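Local atomic coordinates of whirlin (Mus musculus, PDB entry 6FDD), a protein that takes part, as a member of the USH2 complex, in hearing and vision, and is needed to elongate and maintain hair-cell stereocilia in the inner ear. Residues E23-T28 and L53-A58; A45-L50 and H80-R85; A49-L54 and S61-V66. One frame throughout, in Å; residues are numbered along the deposited sequence. Where two conformers were deposited one is given.

Contact 1 of 3, residues E23-T28 and L53-A58; sequences EQERAT and LLNTHA
Glu25, in the first turn of helix 23-37, meets Leu53 with its backbone and aliphatic stem, not with its charge. Glu25 O lies 3.6 Å from Leu53 CD2 in plain van der Waals contact, while Glu25 CB and CG each stand 4.1 Å from Leu53 CD1. Because Glu25 CG sits beside the backbone N (chi1 -72°) and the chain is extended from there, the carboxylate is carried past the leucine. Its OE2 forms a salt bridge with Lys59 NZ, which is also hydrogen-bonded to Asn55 OD1, and the lysine thus joins helix 23-37 to the turn after Leu53. A water lies against the same two oxygens, 3.2 Å from Asn55 OD1 and weakly, at 3.4 Å, from Glu25 OE2. Glu25 OE1 accepts the backbone N-H of Thr22, just before the helix. One turn on, Thr28 turns its methyl to the same leucine, with CG2 anti to the backbone N and 3.9 Å from Leu53 CD1. An alanine in place of Leu53 would lack both methyls, and is likely to leave Glu25 O, the Glu25 stem and Thr28 CG2 without their partner on the neighbouring helix. Beyond Leu53 the chain leaves the helix through an inverse gamma turn centred on Leu54, and Thr56 OG1 then caps Lys59 N. Here the start of one helix lies beside the end of the next, as in the helical hairpin that helices 23-37 and 43-53 form in this all-helical HHD2 domain, with a salt bridge from Glu25 to Lys59 at the surface.

Contact 2 of 3, residues A45-L50 and H80-R85; sequences AMVMAL and HLVLRR
Val47 and Leu81 mark the closest backbone approach, their CA atoms 7.5 Å apart, where regular helix 43-53 faces the point at which helix 75-81 gives way to an extended tail. No hydrogen bond joins the two segments; the contact is made of aliphatic carbon alone. Val47 does all the touching from its helix. With CG1 anti to the backbone N (chi1 162°) and CG2 beside it, its two methyls form a fork aimed across the interface, and one methyl of Val82 lies against both prongs: Val82 CG2 is 3.6 Å from Val47 CG1 and 3.8 Å from Val47 CG2. Both branches of Val47 thus bear on this one methyl. Leu81 adds the root of its side chain, its CB 4.0 Å from Val47 CG1, and the two side chains meet at a slant.

Val82 is already in extended backbone conformation, and the change from helix to tail turns its side chain inward beside that of Leu81. Leu63 of helix 62-67 packs on Val82, and Phe78, one turn before the end of helix 75-81, packs on Val47. On the same helix as Val47, Leu50 and the selenomethionine Met46 turn to Leu33 of helix 23-37, which gives helix 43-53 partners on two of its faces. Ser42 OG is hydrogen-bonded to Ala45 N in the first turn of that helix. What results is plain hydrophobic closure of a small helical domain, with the end of the last helix and the first residue of the tail laid against helix 43-53 and the rest of the tail running off.

Contact 3 of 3, residues A49-L54 and S61-V66; sequences ALFELL and SLLSEV
This is a buried, purely apolar contact near the centre of the domain, where the last turns of helix 43-53 pack against helix 62-67 after only a short connection. The axes of the short segments 49-53 and 62-66 run roughly antiparallel, at 152°, with a closest approach of 12.0 Å, a wide spacing bridged by long side chains that meet largely through their outer carbons. Leu63 is central, touching Leu50, Phe51 and Leu54. Leu63 CD2 lies 3.6 Å from Leu50 CD1, the two side chains sliding past each other in opposite directions. Leu63 CG rests 3.7 Å from Leu54 CD1. Leu63 CD1 comes in at the edge of the Phe51 ring, near its plane and 3.9 Å from CE1, so the phenyl face is not what the methyl meets. Phe51 starts out pointing away from helix 62-67, and with CG beside the backbone N (chi1 -75°) the ring is brought round to flank the leucine.

Leu54, the first residue past helix 43-53, spreads its two methyls between neighbours: CD1 goes to Leu63, while Leu54 CD2 lies 4.0 Å from Leu62 CD1, these two side chains crossing at about a right angle. At the other end Leu50 CD1 meets Val66 CG1 tip to tip at 4.2 Å. Within the second segment Ser64 OG donates to Ser61 O at 2.7 Å in the carbonyl plane, while Ser61 OG bonds Ala58 O. Met29 and Leu33 of helix 23-37 and Leu21 pack round these leucines. Such packing of leucines, a valine and a ring edge between two roughly antiparallel helices is the hydrophobic core of a compact helical bundle, here that of the HHD2 domain.

Overall arrangement
Contact 3 lies nearest the middle of the domain, its centre about 4 Å from the chain centre; contact 2 is also buried, and contact 1 is at the surface. Helix 43-53 runs through all three: it gives Val47 to contact 2, Leu50 and Phe51, with Leu54 just past its end, to contact 3, and Leu53 to contact 1. Contacts 2 and 3, with centres about 7 Å apart, adjoin, Val82 touching both Phe51 and Leu63 and the Leu81 carbonyl oxygen packing against the Phe51 ring. Both use only hydrocarbon across their segments. In contact 1 a single leucine packs on a helix beside a separate surface network of carboxylate, lysine and water.

Contact 1 of 3, residues E23-T28 and L53-A58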
loop_
_atom_site.group_PDB
_atom_site.type_symbol
_atom_site.label_atom_id
_atom_site.label_comp_id
_atom_site.label_asym_id
_atom_site.label_seq_id
_atom_site.Cartn_x
_atom_site.Cartn_y
_atom_site.Cartn_z
ATOM N N GLU A 23 -8.110 -2.700 -12.942
ATOM C CA GLU A 23 -8.771 -1.466 -12.504
ATOM C C GLU A 23 -9.418 -1.680 -11.121
ATOM O O GLU A 23 -9.289 -0.817 -10.255
ATOM C CB GLU A 23 -9.825 -0.998 -13.529
ATOM C CG GLU A 23 -10.496 0.322 -13.169
ATOM C CD GLU A 23 -11.665 0.287 -12.195
ATOM O OE1 GLU A 23 -12.348 -0.759 -12.119
ATOM O OE2 GLU A 23 -11.895 1.309 -11.508
ATOM N N GLN A 24 -10.095 -2.830 -10.929
ATOM C CA GLN A 24 -10.776 -3.143 -9.663
ATOM C C GLN A 24 -9.796 -3.303 -8.494
ATOM O O GLN A 24 -10.064 -2.793 -7.405
ATOM C CB GLN A 24 -11.711 -4.356 -9.822
ATOM C CG GLN A 24 -12.926 -4.030 -10.714
ATOM C CD GLN A 24 -13.984 -3.217 -9.995
ATOM O OE1 GLN A 24 -14.767 -3.748 -9.216
ATOM N NE2 GLN A 24 -14.031 -1.909 -10.208
ATOM N N GLU A 25 -8.657 -3.968 -8.718
ATOM C CA GLU A 25 -7.623 -4.139 -7.677
ATOM C C GLU A 25 -6.994 -2.778 -7.346
ATOM O O GLU A 25 -6.739 -2.477 -6.182
ATOM C CB GLU A 25 -6.527 -5.097 -8.155
ATOM C CG GLU A 25 -6.936 -6.558 -8.241
ATOM C CD GLU A 25 -5.816 -7.422 -8.786
ATOM O OE1 GLU A 25 -5.155 -7.008 -9.768
ATOM O OE2 GLU A 25 -5.557 -8.488 -8.185
ATOM N N ARG A 26 -6.746 -1.946 -8.378
ATOM C CA ARG A 26 -6.201 -0.598 -8.196
ATOM C C ARG A 26 -7.184 0.251 -7.359
ATOM O O ARG A 26 -6.758 0.939 -6.430
ATOM C CB ARG A 26 -5.907 0.044 -9.564
ATOM C CG ARG A 26 -5.262 1.427 -9.469
ATOM C CD ARG A 26 -4.686 1.926 -10.791
ATOM N NE ARG A 26 -5.584 1.752 -11.943
ATOM C CZ ARG A 26 -6.554 2.595 -12.299
ATOM N NH1 ARG A 26 -6.794 3.686 -11.581
ATOM N NH2 ARG A 26 -7.311 2.336 -13.356
ATOM N N ALA A 27 -8.505 0.130 -7.640
ATOM C CA ALA A 27 -9.545 0.826 -6.867
ATOM C C ALA A 27 -9.477 0.388 -5.385
ATOM O O ALA A 27 -9.589 1.238 -4.503
ATOM C CB ALA A 27 -10.923 0.529 -7.448
ATOM N N THR A 28 -9.261 -0.925 -5.116
ATOM C CA THR A 28 -9.137 -1.416 -3.722
ATOM C C THR A 28 -7.917 -0.793 -3.028
ATOM O O THR A 28 -8.027 -0.288 -1.902
ATOM C CB THR A 28 -9.128 -2.956 -3.704
ATOM O OG1 THR A 28 -10.348 -3.425 -4.272
ATOM C CG2 THR A 28 -8.975 -3.527 -2.288
ATOM N N LEU A 53 -4.817 -8.092 -0.671
ATOM C CA LEU A 53 -4.920 -7.702 -2.080
ATOM C C LEU A 53 -3.739 -8.171 -2.936
ATOM O O LEU A 53 -3.933 -8.649 -4.055
ATOM C CB LEU A 53 -5.037 -6.161 -2.152
ATOM C CG LEU A 53 -5.164 -5.537 -3.539
ATOM C CD1 LEU A 53 -6.523 -5.875 -4.172
ATOM C CD2 LEU A 53 -4.975 -4.029 -3.462
ATOM N N LEU A 54 -2.516 -7.971 -2.438
ATOM C CA LEU A 54 -1.276 -8.226 -3.177
ATOM C C LEU A 54 -0.840 -9.685 -3.056
ATOM O O LEU A 54 0.051 -10.015 -2.269
ATOM C CB LEU A 54 -0.200 -7.221 -2.709
ATOM C CG LEU A 54 -0.616 -5.739 -2.741
ATOM C CD1 LEU A 54 0.454 -4.862 -2.137
ATOM C CD2 LEU A 54 -0.984 -5.276 -4.174
ATOM N N ASN A 55 -1.503 -10.560 -3.831
ATOM C CA ASN A 55 -1.316 -12.012 -3.757
ATOM C C ASN A 55 -0.068 -12.560 -4.446
ATOM O O ASN A 55 0.441 -13.586 -4.005
ATOM C CB ASN A 55 -2.555 -12.747 -4.261
ATOM C CG ASN A 55 -2.895 -12.484 -5.708
ATOM O OD1 ASN A 55 -3.005 -11.343 -6.138
ATOM N ND2 ASN A 55 -3.074 -13.529 -6.494
ATOM N N THR A 56 0.415 -11.926 -5.516
ATOM C CA THR A 56 1.581 -12.446 -6.246
ATOM C C THR A 56 2.896 -11.762 -5.837
ATOM O O THR A 56 2.888 -10.702 -5.211
ATOM C CB THR A 56 1.374 -12.301 -7.756
ATOM O OG1 THR A 56 1.492 -10.916 -8.084
ATOM C CG2 THR A 56 0.036 -12.870 -8.236
ATOM N N HIS A 57 4.036 -12.366 -6.232
ATOM C CA HIS A 57 5.370 -11.820 -5.959
ATOM C C HIS A 57 5.507 -10.406 -6.565
ATOM O O HIS A 57 5.923 -9.483 -5.860
ATOM C CB HIS A 57 6.451 -12.770 -6.511
ATOM C CG HIS A 57 7.847 -12.342 -6.192
ATOM N ND1 HIS A 57 8.418 -12.590 -4.953
ATOM C CD2 HIS A 57 8.740 -11.676 -6.961
ATOM C CE1 HIS A 57 9.637 -12.070 -5.008
ATOM N NE2 HIS A 57 9.879 -11.517 -6.201
ATOM N N ALA A 58 5.090 -10.234 -7.840
ATOM C CA ALA A 58 5.141 -8.940 -8.527
ATOM C C ALA A 58 4.274 -7.900 -7.809
ATOM O O ALA A 58 4.690 -6.753 -7.685
ATOM C CB ALA A 58 4.697 -9.084 -9.976
HETATM O O HOH W 1 -6.025 -11.721 -7.232
#

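Contact 2 of 3, residues A45-L50 and H80-R85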
loop_
_atom_site.group_PDB
_atom_site.type_symbol
_atom_site.label_atom_id
_atom_site.label_comp_id
_atom_site.label_asym_id
_atom_site.label_seq_id
_atom_site.Cartn_x
_atom_site.Cartn_y
_atom_site.Cartn_z
ATOM N N ALA A 45 -3.751 -1.590 10.014
ATOM C CA ALA A 45 -4.989 -2.076 9.382
ATOM C C ALA A 45 -4.859 -1.939 7.856
ATOM O O ALA A 45 -5.258 -2.846 7.111
ATOM C CB ALA A 45 -6.191 -1.317 9.908
HETATM N N MSE A 46 -4.236 -0.835 7.399
HETATM C CA MSE A 46 -4.025 -0.612 5.967
HETATM C C MSE A 46 -3.099 -1.679 5.377
HETATM O O MSE A 46 -3.384 -2.236 4.302
HETATM C CB MSE A 46 -3.465 0.806 5.721
HETATM C CG MSE A 46 -3.462 1.189 4.244
HETATM SE SE MSE A 46 -2.030 2.449 3.862
HETATM C CE MSE A 46 -0.453 1.276 4.218
ATOM N N VAL A 47 -1.974 -1.969 6.072
ATOM C CA VAL A 47 -1.017 -2.973 5.627
ATOM C C VAL A 47 -1.704 -4.347 5.503
ATOM O O VAL A 47 -1.517 -5.034 4.493
ATOM C CB VAL A 47 0.213 -3.004 6.561
ATOM C CG1 VAL A 47 1.002 -4.301 6.407
ATOM C CG2 VAL A 47 1.114 -1.785 6.293
HETATM N N MSE A 48 -2.468 -4.742 6.530
HETATM C CA MSE A 48 -3.166 -6.042 6.507
HETATM C C MSE A 48 -4.126 -6.162 5.317
HETATM O O MSE A 48 -4.164 -7.204 4.658
HETATM C CB MSE A 48 -3.858 -6.293 7.839
HETATM C CG MSE A 48 -2.850 -6.449 8.974
HETATM SE SE MSE A 48 -3.668 -7.049 10.600
HETATM C CE MSE A 48 -4.804 -5.580 10.964
ATOM N N ALA A 49 -4.827 -5.071 4.985
ATOM C CA ALA A 49 -5.740 -5.045 3.836
ATOM C C ALA A 49 -4.948 -5.223 2.543
ATOM O O ALA A 49 -5.373 -5.965 1.659
ATOM C CB ALA A 49 -6.508 -3.741 3.813
ATOM N N LEU A 50 -3.772 -4.579 2.447
ATOM C CA LEU A 50 -2.907 -4.711 1.263
ATOM C C LEU A 50 -2.323 -6.112 1.137
ATOM O O LEU A 50 -2.189 -6.607 0.021
ATOM C CB LEU A 50 -1.810 -3.638 1.240
ATOM C CG LEU A 50 -2.325 -2.188 1.060
ATOM C CD1 LEU A 50 -1.192 -1.238 0.952
ATOM C CD2 LEU A 50 -3.191 -2.030 -0.203
ATOM N N HIS A 80 7.817 -2.489 10.546
ATOM C CA HIS A 80 7.690 -3.597 11.489
ATOM C C HIS A 80 6.810 -4.735 10.935
ATOM O O HIS A 80 7.017 -5.894 11.307
ATOM C CB HIS A 80 7.196 -3.104 12.847
ATOM C CG HIS A 80 7.439 -4.061 13.978
ATOM N ND1 HIS A 80 8.703 -4.605 14.219
ATOM C CD2 HIS A 80 6.582 -4.520 14.919
ATOM C CE1 HIS A 80 8.565 -5.379 15.285
ATOM N NE2 HIS A 80 7.314 -5.352 15.751
ATOM N N LEU A 81 5.888 -4.419 9.988
ATOM C CA LEU A 81 5.012 -5.432 9.366
ATOM C C LEU A 81 5.381 -5.760 7.933
ATOM O O LEU A 81 5.107 -6.867 7.477
ATOM C CB LEU A 81 3.532 -5.002 9.415
ATOM C CG LEU A 81 2.872 -4.851 10.788
ATOM C CD1 LEU A 81 1.380 -4.599 10.619
ATOM C CD2 LEU A 81 3.075 -6.089 11.664
ATOM N N VAL A 82 5.963 -4.788 7.208
ATOM C CA VAL A 82 6.319 -4.926 5.791
ATOM C C VAL A 82 7.821 -5.090 5.662
ATOM O O VAL A 82 8.571 -4.155 5.963
ATOM C CB VAL A 82 5.805 -3.724 4.944
ATOM C CG1 VAL A 82 6.188 -3.866 3.468
ATOM C CG2 VAL A 82 4.298 -3.531 5.100
ATOM N N LEU A 83 8.251 -6.253 5.173
ATOM C CA LEU A 83 9.670 -6.548 5.010
ATOM C C LEU A 83 10.291 -5.666 3.945
ATOM O O LEU A 83 9.826 -5.630 2.804
ATOM C CB LEU A 83 9.921 -8.039 4.715
ATOM C CG LEU A 83 11.411 -8.445 4.640
ATOM C CD1 LEU A 83 12.032 -8.613 6.032
ATOM C CD2 LEU A 83 11.601 -9.669 3.785
ATOM N N ARG A 84 11.315 -4.919 4.372
ATOM C CA ARG A 84 12.105 -4.018 3.544
ATOM C C ARG A 84 13.305 -4.855 3.042
ATOM O O ARG A 84 14.221 -5.152 3.818
ATOM C CB ARG A 84 12.549 -2.810 4.397
ATOM C CG ARG A 84 13.089 -1.631 3.604
ATOM C CD ARG A 84 12.553 -0.320 4.151
ATOM N NE ARG A 84 13.502 0.788 4.002
ATOM C CZ ARG A 84 13.603 1.559 2.921
ATOM N NH1 ARG A 84 12.827 1.343 1.867
ATOM N NH2 ARG A 84 14.491 2.543 2.883
ATOM N N ARG A 85 13.234 -5.308 1.769
ATOM C CA ARG A 85 14.214 -6.132 1.037
ATOM C C ARG A 85 14.309 -7.572 1.564
ATOM O O ARG A 85 14.643 -7.811 2.724
ATOM C CB ARG A 85 15.605 -5.471 0.952
#

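Contact 3 of 3, residues A49-L54 and S61-V66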
loop_
_atom_site.group_PDB
_atom_site.type_symbol
_atom_site.label_atom_id
_atom_site.label_comp_id
_atom_site.label_asym_id
_atom_site.label_seq_id
_atom_site.Cartn_x
_atom_site.Cartn_y
_atom_site.Cartn_z
ATOM N N ALA A 49 -4.827 -5.071 4.985
ATOM C CA ALA A 49 -5.740 -5.045 3.836
ATOM C C ALA A 49 -4.948 -5.223 2.543
ATOM O O ALA A 49 -5.373 -5.965 1.659
ATOM C CB ALA A 49 -6.508 -3.741 3.813
ATOM N N LEU A 50 -3.772 -4.579 2.447
ATOM C CA LEU A 50 -2.907 -4.711 1.263
ATOM C C LEU A 50 -2.323 -6.112 1.137
ATOM O O LEU A 50 -2.189 -6.607 0.021
ATOM C CB LEU A 50 -1.810 -3.638 1.240
ATOM C CG LEU A 50 -2.325 -2.188 1.060
ATOM C CD1 LEU A 50 -1.192 -1.238 0.952
ATOM C CD2 LEU A 50 -3.191 -2.030 -0.203
ATOM N N PHE A 51 -2.021 -6.787 2.275
ATOM C CA PHE A 51 -1.547 -8.174 2.241
ATOM C C PHE A 51 -2.627 -9.098 1.616
ATOM O O PHE A 51 -2.296 -10.080 0.946
ATOM C CB PHE A 51 -1.231 -8.654 3.671
ATOM C CG PHE A 51 0.045 -8.142 4.317
ATOM C CD1 PHE A 51 1.088 -7.653 3.544
ATOM C CD2 PHE A 51 0.245 -8.263 5.691
ATOM C CE1 PHE A 51 2.292 -7.238 4.137
ATOM C CE2 PHE A 51 1.449 -7.840 6.287
ATOM C CZ PHE A 51 2.458 -7.326 5.504
ATOM N N GLU A 52 -3.910 -8.771 1.839
ATOM C CA GLU A 52 -5.036 -9.539 1.277
ATOM C C GLU A 52 -5.169 -9.289 -0.231
ATOM O O GLU A 52 -5.583 -10.173 -0.979
ATOM C CB GLU A 52 -6.354 -9.179 1.980
ATOM C CG GLU A 52 -6.394 -9.571 3.447
ATOM C CD GLU A 52 -6.401 -11.061 3.757
ATOM O OE1 GLU A 52 -6.601 -11.883 2.832
ATOM O OE2 GLU A 52 -6.266 -11.398 4.953
ATOM N N LEU A 53 -4.817 -8.092 -0.671
ATOM C CA LEU A 53 -4.920 -7.702 -2.080
ATOM C C LEU A 53 -3.739 -8.171 -2.936
ATOM O O LEU A 53 -3.933 -8.649 -4.055
ATOM C CB LEU A 53 -5.037 -6.161 -2.152
ATOM C CG LEU A 53 -5.164 -5.537 -3.539
ATOM C CD1 LEU A 53 -6.523 -5.875 -4.172
ATOM C CD2 LEU A 53 -4.975 -4.029 -3.462
ATOM N N LEU A 54 -2.516 -7.971 -2.438
ATOM C CA LEU A 54 -1.276 -8.226 -3.177
ATOM C C LEU A 54 -0.840 -9.685 -3.056
ATOM O O LEU A 54 0.051 -10.015 -2.269
ATOM C CB LEU A 54 -0.200 -7.221 -2.709
ATOM C CG LEU A 54 -0.616 -5.739 -2.741
ATOM C CD1 LEU A 54 0.454 -4.862 -2.137
ATOM C CD2 LEU A 54 -0.984 -5.276 -4.174
ATOM N N SER A 61 5.781 -6.121 -4.645
ATOM C CA SER A 61 6.699 -5.004 -4.942
ATOM C C SER A 61 6.043 -3.619 -4.799
ATOM O O SER A 61 6.742 -2.632 -4.545
ATOM C CB SER A 61 7.333 -5.170 -6.323
ATOM O OG SER A 61 6.444 -4.777 -7.350
ATOM N N LEU A 62 4.697 -3.545 -4.914
ATOM C CA LEU A 62 3.982 -2.275 -4.737
ATOM C C LEU A 62 4.092 -1.697 -3.327
ATOM O O LEU A 62 4.014 -0.483 -3.183
ATOM C CB LEU A 62 2.504 -2.381 -5.151
ATOM C CG LEU A 62 2.240 -2.479 -6.645
ATOM C CD1 LEU A 62 0.831 -2.927 -6.900
ATOM C CD2 LEU A 62 2.474 -1.128 -7.339
ATOM N N LEU A 63 4.271 -2.541 -2.278
ATOM C CA LEU A 63 4.396 -2.006 -0.907
ATOM C C LEU A 63 5.609 -1.084 -0.732
ATOM O O LEU A 63 5.528 -0.145 0.071
ATOM C CB LEU A 63 4.361 -3.103 0.168
ATOM C CG LEU A 63 2.991 -3.757 0.352
ATOM C CD1 LEU A 63 3.110 -5.106 1.008
ATOM C CD2 LEU A 63 2.048 -2.853 1.133
ATOM N N SER A 64 6.697 -1.291 -1.525
ATOM C CA SER A 64 7.857 -0.380 -1.471
ATOM C C SER A 64 7.466 1.003 -2.033
ATOM O O SER A 64 7.961 2.017 -1.545
ATOM C CB SER A 64 9.073 -0.957 -2.193
ATOM O OG SER A 64 8.834 -1.145 -3.577
ATOM N N GLU A 65 6.526 1.044 -3.001
ATOM C CA GLU A 65 6.015 2.312 -3.538
ATOM C C GLU A 65 5.067 2.953 -2.531
ATOM O O GLU A 65 5.105 4.167 -2.347
ATOM C CB GLU A 65 5.321 2.114 -4.894
ATOM C CG GLU A 65 6.178 1.455 -5.969
ATOM C CD GLU A 65 7.264 2.296 -6.617
ATOM O OE1 GLU A 65 7.394 3.498 -6.284
ATOM O OE2 GLU A 65 7.983 1.744 -7.480
ATOM N N VAL A 66 4.231 2.130 -1.842
ATOM C CA VAL A 66 3.311 2.608 -0.795
ATOM C C VAL A 66 4.098 3.253 0.347
ATOM O O VAL A 66 3.665 4.266 0.887
ATOM C CB VAL A 66 2.358 1.478 -0.299
ATOM C CG1 VAL A 66 1.589 1.872 0.967
ATOM C CG2 VAL A 66 1.399 1.055 -1.404
#